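PDB 1QLW: esterase from Alcaligenes sp., which hydrolyses carboxylic esters as an alpha/beta hydrolase, although the structure alone does not show its natural substrate. Local coordinates for the interface of chains A and B. Coordinates in Å, arbitrary orientation; residue numbers count along the deposited sequence, not the author numbering. Chains: chain A/B, Esterase.

The interface of chains A and B. Residues chain A 138, 169-174; chain B 22, 45-46, 49, 109, 111.
Two copies of an alpha/beta-hydrolase esterase meet about a two-fold axis in the deposited dimer, which may or may not be the biological form. In this patch the C-terminal end of helix 165-171 of chain A and the loop after it lie against strands 17-23 and 43-47, the loop after strand 43-47 and the 109-111 loop of chain B. A:Gln170, B:Phe22 and B:Thr46 bury the most surface. The side chain of A:Gln170, extended beyond CG, runs antiparallel alongside B:Phe22, its amide carbon CD 3.5 Å from CB of B:Phe22 and its amide plane tilted 46° to the ring. The backbone carbonyl O of A:Gln170 sits over one face of that ring, toward the rim, while CB of A:Gln171 touches ring atom CE1 of B:Phe22 at 3.5 Å. The same carbonyl accepts a hydrogen bond from amide NE2 of B:Gln49 (2.9 Å), the donor lying above the carbonyl plane. B:Gln49 bends at chi2 (-88°) to turn its amide back, and NE2 also donates to backbone O of B:Thr46 at 3.0 Å; both acceptors lie near the amide plane, which fixes its rotation. An alanine at B:Gln49 would remove both bonds and would probably loosen the hold of the loop after strand 43-47 on the helix end. Water 2 joins O of A:Gln170 to N of B:Ala111 and O of B:Arg109; water 1 links the latter to O of A:Gln171. B:Thr46 crosses A:His138 at about a right angle, and its hydroxyl OG1 shares a bent hydrogen bond with imidazole NE2 of A:His138 (2.9 Å, 137° at H). CD1 of A:Trp169 lies 3.3 Å above the imidazole plane of A:His138, over its centre; this packing on one face probably helps to hold the ring in place for its bond to B:Thr46. Water 3 bridges N of B:Thr46 and O of A:Trp169. The methyl CB of B:Ala111 packs against O of A:Met172 at 3.4 Å.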
ATOM      1  N   HIS A 138      -9.751   2.253 -18.338  1.00 12.51           N
ATOM      2  CA  HIS A 138     -10.909   1.406 -18.067  1.00 13.24           C
ATOM      3  C   HIS A 138     -11.274   0.550 -19.282  1.00 13.28           C
ATOM      4  O   HIS A 138     -11.566  -0.640 -19.158  1.00 14.01           O
ATOM      5  CB  HIS A 138     -12.134   2.249 -17.721  1.00 14.12           C
ATOM      6  CG  HIS A 138     -11.964   3.169 -16.564  1.00 14.01           C
ATOM      7  ND1 HIS A 138     -12.881   4.171 -16.317  1.00 16.30           N
ATOM      8  CD2 HIS A 138     -11.023   3.286 -15.594  1.00 14.00           C
ATOM      9  CE1 HIS A 138     -12.508   4.838 -15.244  1.00 16.95           C
ATOM     10  NE2 HIS A 138     -11.382   4.333 -14.789  1.00 14.90           N
ATOM     11  N   TRP A 169     -11.793   0.125 -10.856  1.00 11.49           N
ATOM     12  CA  TRP A 169     -10.962   1.208 -11.397  1.00 11.75           C
ATOM     13  C   TRP A 169     -10.251   1.966 -10.301  1.00 11.53           C
ATOM     14  O   TRP A 169      -9.123   2.433 -10.461  1.00 12.06           O
ATOM     15  CB  TRP A 169     -11.776   2.161 -12.261  1.00 12.63           C
ATOM     16  CG  TRP A 169     -12.620   1.542 -13.335  1.00 12.29           C
ATOM     17  CD1 TRP A 169     -13.835   2.026 -13.748  1.00 13.77           C
ATOM     18  CD2 TRP A 169     -12.366   0.383 -14.123  1.00 12.38           C
ATOM     19  NE1 TRP A 169     -14.339   1.245 -14.745  1.00 14.91           N
ATOM     20  CE2 TRP A 169     -13.466   0.218 -14.996  1.00 13.56           C
ATOM     21  CE3 TRP A 169     -11.348  -0.563 -14.225  1.00 12.90           C
ATOM     22  CZ2 TRP A 169     -13.586  -0.821 -15.920  1.00 14.41           C
ATOM     23  CZ3 TRP A 169     -11.441  -1.604 -15.139  1.00 14.78           C
ATOM     24  CH2 TRP A 169     -12.558  -1.711 -15.981  1.00 15.59           C
ATOM     25  N   GLN A 170     -10.892   2.106  -9.117  1.00 11.17           N
ATOM     26  CA  GLN A 170     -10.251   2.765  -7.999  1.00 11.31           C
ATOM     27  C   GLN A 170      -8.964   2.071  -7.564  1.00 11.18           C
ATOM     28  O   GLN A 170      -8.075   2.759  -7.041  1.00 11.64           O
ATOM     29  CB  GLN A 170     -11.186   2.852  -6.789  1.00 11.86           C
ATOM     30  CG  GLN A 170     -12.292   3.870  -6.913  1.00 12.52           C
ATOM     31  CD  GLN A 170     -13.259   3.792  -5.741  1.00 12.41           C
ATOM     32  OE1 GLN A 170     -13.696   2.684  -5.400  1.00 13.38           O
ATOM     33  NE2 GLN A 170     -13.582   4.905  -5.112  1.00 13.87           N
ATOM     34  N   GLN A 171      -8.873   0.742  -7.680  1.00 10.81           N
ATOM     35  CA  GLN A 171      -7.688   0.061  -7.187  1.00 11.18           C
ATOM     36  C   GLN A 171      -6.576  -0.047  -8.221  1.00 11.18           C
ATOM     37  O   GLN A 171      -5.498  -0.562  -7.883  1.00 11.16           O
ATOM     38  CB  GLN A 171      -8.011  -1.296  -6.583  1.00 11.36           C
ATOM     39  CG  GLN A 171      -8.393  -2.398  -7.554  1.00 11.45           C
ATOM     40  CD  GLN A 171      -8.500  -3.735  -6.848  1.00 11.64           C
ATOM     41  OE1 GLN A 171      -9.531  -4.009  -6.168  1.00 14.62           O
ATOM     42  NE2 GLN A 171      -7.505  -4.558  -6.947  1.00 10.62           N
ATOM     43  N   MET A 172      -6.792   0.420  -9.437  1.00 11.17           N
ATOM     44  CA  MET A 172      -5.779   0.356 -10.487  1.00 11.44           C
ATOM     45  C   MET A 172      -4.870   1.575 -10.409  1.00 11.10           C
ATOM     46  O   MET A 172      -5.310   2.688 -10.090  1.00 12.81           O
ATOM     47  CB  MET A 172      -6.454   0.262 -11.863  1.00 11.33           C
ATOM     48  CG  MET A 172      -7.221  -1.052 -11.968  1.00 12.61           C
ATOM     49  SD  MET A 172      -7.811  -1.426 -13.636  1.00 12.45           S
ATOM     50  CE  MET A 172      -6.244  -1.772 -14.447  1.00 15.58           C
ATOM     51  N   VAL A 173      -3.589   1.336 -10.672  1.00 11.14           N
ATOM     52  CA  VAL A 173      -2.525   2.318 -10.483  1.00 11.09           C
ATOM     53  C   VAL A 173      -1.554   2.291 -11.645  1.00 11.05           C
ATOM     54  O   VAL A 173      -1.428   1.275 -12.345  1.00 11.70           O
ATOM     55  CB  VAL A 173      -1.752   2.031  -9.167  1.00 11.38           C
ATOM     56  CG1 VAL A 173      -2.645   2.091  -7.931  1.00 12.18           C
ATOM     57  CG2 VAL A 173      -1.032   0.689  -9.204  1.00 12.01           C
ATOM     58  N   PRO A 174      -0.771   3.358 -11.825  1.00 11.59           N
ATOM     59  CA  PRO A 174       0.313   3.335 -12.805  1.00 11.64           C
ATOM     60  C   PRO A 174       1.341   2.266 -12.497  1.00 11.01           C
ATOM     61  O   PRO A 174       1.610   1.925 -11.347  1.00 11.79           O
ATOM     62  CB  PRO A 174       0.923   4.732 -12.703  1.00 13.30           C
ATOM     63  CG  PRO A 174      -0.204   5.577 -12.227  1.00 13.86           C
ATOM     64  CD  PRO A 174      -0.961   4.712 -11.243  1.00 12.04           C
TER
ATOM     65  N   PHE B  22     -11.830   1.965  -1.305  1.00 11.90           N
ATOM     66  CA  PHE B  22     -11.354   3.285  -1.704  1.00 12.28           C
ATOM     67  C   PHE B  22     -12.443   4.314  -1.504  1.00 12.42           C
ATOM     68  O   PHE B  22     -13.639   4.008  -1.584  1.00 14.48           O
ATOM     69  CB  PHE B  22     -10.932   3.295  -3.180  1.00 11.94           C
ATOM     70  CG  PHE B  22      -9.627   2.596  -3.389  1.00 11.85           C
ATOM     71  CD1 PHE B  22      -9.563   1.218  -3.467  1.00 12.92           C
ATOM     72  CD2 PHE B  22      -8.446   3.306  -3.458  1.00 12.45           C
ATOM     73  CE1 PHE B  22      -8.353   0.556  -3.592  1.00 15.02           C
ATOM     74  CE2 PHE B  22      -7.231   2.670  -3.620  1.00 13.69           C
ATOM     75  CZ  PHE B  22      -7.191   1.290  -3.685  1.00 15.23           C
ATOM     76  N   VAL B  45      -8.849   6.979 -16.892  1.00 12.44           N
ATOM     77  CA  VAL B  45      -8.321   6.433 -15.646  1.00 12.60           C
ATOM     78  C   VAL B  45      -8.980   7.161 -14.475  1.00 12.28           C
ATOM     79  O   VAL B  45      -9.428   8.298 -14.611  1.00 14.04           O
ATOM     80  CB  VAL B  45      -6.783   6.459 -15.545  1.00 13.42           C
ATOM     81  CG1 VAL B  45      -6.166   5.498 -16.557  1.00 14.93           C
ATOM     82  CG2 VAL B  45      -6.247   7.866 -15.725  1.00 15.36           C
ATOM     83  N   THR B  46      -8.945   6.510 -13.320  1.00 12.58           N
ATOM     84  CA  THR B  46      -9.414   7.084 -12.067  1.00 12.15           C
ATOM     85  C   THR B  46      -8.205   7.496 -11.232  1.00 12.87           C
ATOM     86  O   THR B  46      -7.294   6.679 -10.995  1.00 13.90           O
ATOM     87  CB  THR B  46     -10.253   6.058 -11.281  1.00 12.52           C
ATOM     88  OG1 THR B  46     -11.306   5.568 -12.126  1.00 13.21           O
ATOM     89  CG2 THR B  46     -10.810   6.675 -10.010  1.00 13.63           C
ATOM     90  N   GLN B  49      -8.289   8.945  -5.795  1.00 12.54           N
ATOM     91  CA  GLN B  49      -8.942   8.098  -4.816  1.00 12.37           C
ATOM     92  C   GLN B  49      -7.991   7.758  -3.664  1.00 12.05           C
ATOM     93  O   GLN B  49      -6.779   7.736  -3.818  1.00 14.13           O
ATOM     94  CB  GLN B  49      -9.402   6.794  -5.473  1.00 12.36           C
ATOM     95  CG  GLN B  49      -8.341   5.902  -6.104  1.00 12.79           C
ATOM     96  CD  GLN B  49      -8.034   6.248  -7.541  1.00 12.53           C
ATOM     97  OE1 GLN B  49      -8.138   7.387  -7.964  1.00 15.10           O
ATOM     98  NE2 GLN B  49      -7.680   5.267  -8.356  1.00 12.65           N
ATOM     99  N   ARG B 109      -0.863   2.888  -2.270  1.00 10.42           N
ATOM    100  CA  ARG B 109      -1.846   2.176  -3.068  1.00 11.05           C
ATOM    101  C   ARG B 109      -2.897   3.065  -3.700  1.00 10.26           C
ATOM    102  O   ARG B 109      -3.758   2.550  -4.422  1.00 11.30           O
ATOM    103  CB  ARG B 109      -2.465   1.081  -2.196  1.00 11.61           C
ATOM    104  CG  ARG B 109      -1.434   0.021  -1.837  1.00 11.49           C
ATOM    105  CD  ARG B 109      -1.987  -1.044  -0.923  1.00 12.97           C
ATOM    106  NE  ARG B 109      -1.040  -2.135  -0.766  1.00 12.07           N
ATOM    107  CZ  ARG B 109      -1.321  -3.284  -0.184  1.00 11.91           C
ATOM    108  NH1 ARG B 109      -2.447  -3.430   0.502  1.00 13.43           N
ATOM    109  NH2 ARG B 109      -0.495  -4.313  -0.347  1.00 12.60           N
ATOM    110  N   ALA B 111      -3.786   5.747  -6.455  1.00 10.78           N
ATOM    111  CA  ALA B 111      -3.220   6.029  -7.755  1.00 11.26           C
ATOM    112  C   ALA B 111      -2.801   7.477  -7.973  1.00 11.70           C
ATOM    113  O   ALA B 111      -3.553   8.407  -7.712  1.00 13.38           O
ATOM    114  CB  ALA B 111      -4.210   5.686  -8.869  1.00 12.06           C
TER
HETATM  115  O   HOH W   1      -4.254  -0.232  -5.264  1.00 11.99           O
HETATM  116  O   HOH W   2      -5.517   3.554  -6.338  1.00 12.15           O
HETATM  117  O   HOH W   3      -8.621   3.627 -13.150  1.00 14.43           O